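Local coordinates for twitching motility pilus retraction protein (Geobacter sulfurreducens PCA, PDB 5ZFQ) that probably hydrolyses ATP as the hexameric motor that retracts type IV pili, the movement behind twitching motility, at residues A168-I173 with V225-E230. Numbering follows the deposited sequence.
Sequences AIIDKI and VVLVGE
Helix-on-sheet packing in the nucleotide-binding domain brings Ile170 and Ile173, one turn apart on helix 162-176, against Leu227 and Val225 of the interior strand 225-230. Ile170 CD1 meets Leu227 CD2 at 3.7 Å and stands 4.2 Å from Leu227 CB, the two side chains crossing at about a right angle. With CG1 of Ile170 set opposite the carbonyl carbon (chi1 -73°) and the chain extended beyond it, the terminal methyl is carried out to the strand. A turn later, Ile173 CG2 faces Val225 CG2 at 4.2 Å. The backbones stay well apart, 8.7 Å between the CA atoms of Ile170 and Leu227, and methyl groups bridge the gap without any hydrogen bond. The helix follows what appears to be a Walker A P-loop, as in RecA-like ATPases of the secretion family, and Leu227 lies near that loop without touching it. Strand 225-230 is paired in parallel with strands 180-185 and 249-254, whose Ile181 and Leu251 extend the same apolar layer: Ile181 touches Ile173 and Val225, Leu251 touches Ile170 and Leu227. Val226 points to the other side of the sheet, against Leu243 of helix 234-245.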
ATOM      1  N   ALA A 168     -10.521  39.886  -4.429  1.00 35.18           N
ATOM      2  CA  ALA A 168     -10.934  41.195  -3.930  1.00 36.12           C
ATOM      3  C   ALA A 168     -10.394  41.436  -2.523  1.00 36.18           C
ATOM      4  O   ALA A 168      -9.985  42.547  -2.169  1.00 36.81           O
ATOM      5  CB  ALA A 168     -12.443  41.307  -3.948  1.00 32.76           C
ATOM      6  N   ILE A 169     -10.408  40.379  -1.720  1.00 35.65           N
ATOM      7  CA  ILE A 169      -9.874  40.430  -0.367  1.00 34.74           C
ATOM      8  C   ILE A 169      -8.377  40.743  -0.384  1.00 34.09           C
ATOM      9  O   ILE A 169      -7.906  41.627   0.347  1.00 33.92           O
ATOM     10  CB  ILE A 169     -10.122  39.100   0.383  1.00 33.47           C
ATOM     11  CG1 ILE A 169     -11.596  39.001   0.794  1.00 33.64           C
ATOM     12  CG2 ILE A 169      -9.223  39.008   1.599  1.00 32.58           C
ATOM     13  CD1 ILE A 169     -12.028  37.620   1.243  1.00 33.02           C
ATOM     14  N   ILE A 170      -7.639  40.032  -1.230  1.00 33.45           N
ATOM     15  CA  ILE A 170      -6.201  40.218  -1.290  1.00 33.55           C
ATOM     16  C   ILE A 170      -5.856  41.597  -1.831  1.00 34.65           C
ATOM     17  O   ILE A 170      -4.931  42.253  -1.318  1.00 35.84           O
ATOM     18  CB  ILE A 170      -5.536  39.114  -2.136  1.00 33.50           C
ATOM     19  CG1 ILE A 170      -5.544  37.800  -1.340  1.00 33.24           C
ATOM     20  CG2 ILE A 170      -4.109  39.486  -2.487  1.00 33.33           C
ATOM     21  CD1 ILE A 170      -5.490  36.565  -2.179  1.00 33.10           C
ATOM     22  N   ASP A 171      -6.609  42.048  -2.834  1.00 34.55           N
ATOM     23  CA  ASP A 171      -6.416  43.376  -3.392  1.00 35.02           C
ATOM     24  C   ASP A 171      -6.551  44.441  -2.312  1.00 35.50           C
ATOM     25  O   ASP A 171      -5.753  45.382  -2.248  1.00 36.26           O
ATOM     26  CB  ASP A 171      -7.423  43.648  -4.507  1.00 36.16           C
ATOM     27  CG  ASP A 171      -7.202  44.993  -5.177  1.00 38.01           C
ATOM     28  OD1 ASP A 171      -6.043  45.353  -5.499  1.00 37.86           O
ATOM     29  OD2 ASP A 171      -8.202  45.707  -5.379  1.00 39.90           O
ATOM     30  N   LYS A 172      -7.570  44.290  -1.467  1.00 34.69           N
ATOM     31  CA  LYS A 172      -7.817  45.238  -0.397  1.00 34.19           C
ATOM     32  C   LYS A 172      -6.664  45.220   0.610  1.00 32.97           C
ATOM     33  O   LYS A 172      -6.241  46.277   1.102  1.00 33.24           O
ATOM     34  CB  LYS A 172      -9.137  44.931   0.299  1.00 34.78           C
ATOM     35  CG  LYS A 172      -9.423  45.870   1.467  1.00 36.02           C
ATOM     36  CD  LYS A 172     -10.653  45.441   2.269  1.00 37.03           C
ATOM     37  CE  LYS A 172     -10.970  46.434   3.388  1.00 38.75           C
ATOM     38  NZ  LYS A 172     -11.340  47.814   2.899  1.00 40.67           N
ATOM     39  N   ILE A 173      -6.159  44.021   0.905  1.00 31.27           N
ATOM     40  CA  ILE A 173      -5.067  43.852   1.835  1.00 30.39           C
ATOM     41  C   ILE A 173      -3.806  44.498   1.295  1.00 35.23           C
ATOM     42  O   ILE A 173      -3.125  45.248   1.995  1.00 35.42           O
ATOM     43  CB  ILE A 173      -4.807  42.368   2.104  1.00 35.21           C
ATOM     44  CG1 ILE A 173      -5.964  41.772   2.901  1.00 29.58           C
ATOM     45  CG2 ILE A 173      -3.479  42.158   2.838  1.00 29.41           C
ATOM     46  CD1 ILE A 173      -5.884  40.272   3.046  1.00 28.99           C
ATOM     47  N   VAL A 225       0.601  37.212   5.227  1.00 28.22           N
ATOM     48  CA  VAL A 225      -0.687  36.795   4.680  1.00 28.76           C
ATOM     49  C   VAL A 225      -0.424  35.674   3.692  1.00 29.59           C
ATOM     50  O   VAL A 225       0.462  35.806   2.828  1.00 30.29           O
ATOM     51  CB  VAL A 225      -1.390  37.980   3.992  1.00 28.54           C
ATOM     52  CG1 VAL A 225      -2.681  37.552   3.294  1.00 28.50           C
ATOM     53  CG2 VAL A 225      -1.651  39.057   5.015  1.00 28.46           C
ATOM     54  N   VAL A 226      -1.157  34.567   3.828  1.00 29.73           N
ATOM     55  CA  VAL A 226      -0.965  33.391   2.959  1.00 28.61           C
ATOM     56  C   VAL A 226      -2.273  32.857   2.416  1.00 37.26           C
ATOM     57  O   VAL A 226      -3.141  32.449   3.188  1.00 37.63           O
ATOM     58  CB  VAL A 226      -0.283  32.204   3.695  1.00 28.95           C
ATOM     59  CG1 VAL A 226      -0.049  31.043   2.715  1.00 29.46           C
ATOM     60  CG2 VAL A 226       0.969  32.623   4.398  1.00 28.81           C
ATOM     61  N   LEU A 227      -2.417  32.839   1.100  1.00 37.32           N
ATOM     62  CA  LEU A 227      -3.552  32.169   0.478  1.00 37.58           C
ATOM     63  C   LEU A 227      -3.140  30.742   0.161  1.00 38.10           C
ATOM     64  O   LEU A 227      -2.269  30.494  -0.683  1.00 37.39           O
ATOM     65  CB  LEU A 227      -4.021  32.904  -0.771  1.00 37.70           C
ATOM     66  CG  LEU A 227      -4.999  32.141  -1.680  1.00 38.54           C
ATOM     67  CD1 LEU A 227      -6.255  31.725  -0.914  1.00 38.76           C
ATOM     68  CD2 LEU A 227      -5.359  32.972  -2.913  1.00 38.38           C
ATOM     69  N   VAL A 228      -3.765  29.805   0.867  1.00 39.40           N
ATOM     70  CA  VAL A 228      -3.308  28.420   0.896  1.00 40.94           C
ATOM     71  C   VAL A 228      -4.030  27.550  -0.135  1.00 43.40           C
ATOM     72  O   VAL A 228      -3.564  26.448  -0.453  1.00 45.18           O
ATOM     73  CB  VAL A 228      -3.464  27.853   2.331  1.00 46.24           C
ATOM     74  CG1 VAL A 228      -3.922  26.407   2.355  1.00 47.23           C
ATOM     75  CG2 VAL A 228      -2.163  28.015   3.101  1.00 45.84           C
ATOM     76  N   GLY A 229      -5.166  27.988  -0.639  1.00 44.26           N
ATOM     77  CA  GLY A 229      -5.868  27.176  -1.600  1.00 46.83           C
ATOM     78  C   GLY A 229      -6.661  26.107  -0.895  1.00 49.68           C
ATOM     79  O   GLY A 229      -6.881  26.200   0.283  1.00 49.88           O
ATOM     80  N   GLU A 230      -7.083  25.093  -1.614  1.00 51.53           N
ATOM     81  CA  GLU A 230      -7.894  24.033  -1.045  1.00 53.22           C
ATOM     82  C   GLU A 230      -7.274  23.224   0.032  1.00 54.75           C
ATOM     83  O   GLU A 230      -6.166  22.793  -0.082  1.00 54.95           O
ATOM     84  CB  GLU A 230      -8.369  23.061  -2.133  1.00 53.98           C
ATOM     85  CG  GLU A 230      -9.407  22.034  -1.669  1.00 72.17           C
ATOM     86  CD  GLU A 230     -10.190  21.375  -2.806  1.00 73.90           C
ATOM     87  OE1 GLU A 230      -9.656  20.484  -3.491  1.00 74.73           O
ATOM     88  OE2 GLU A 230     -11.355  21.733  -3.036  1.00 74.55           O
TER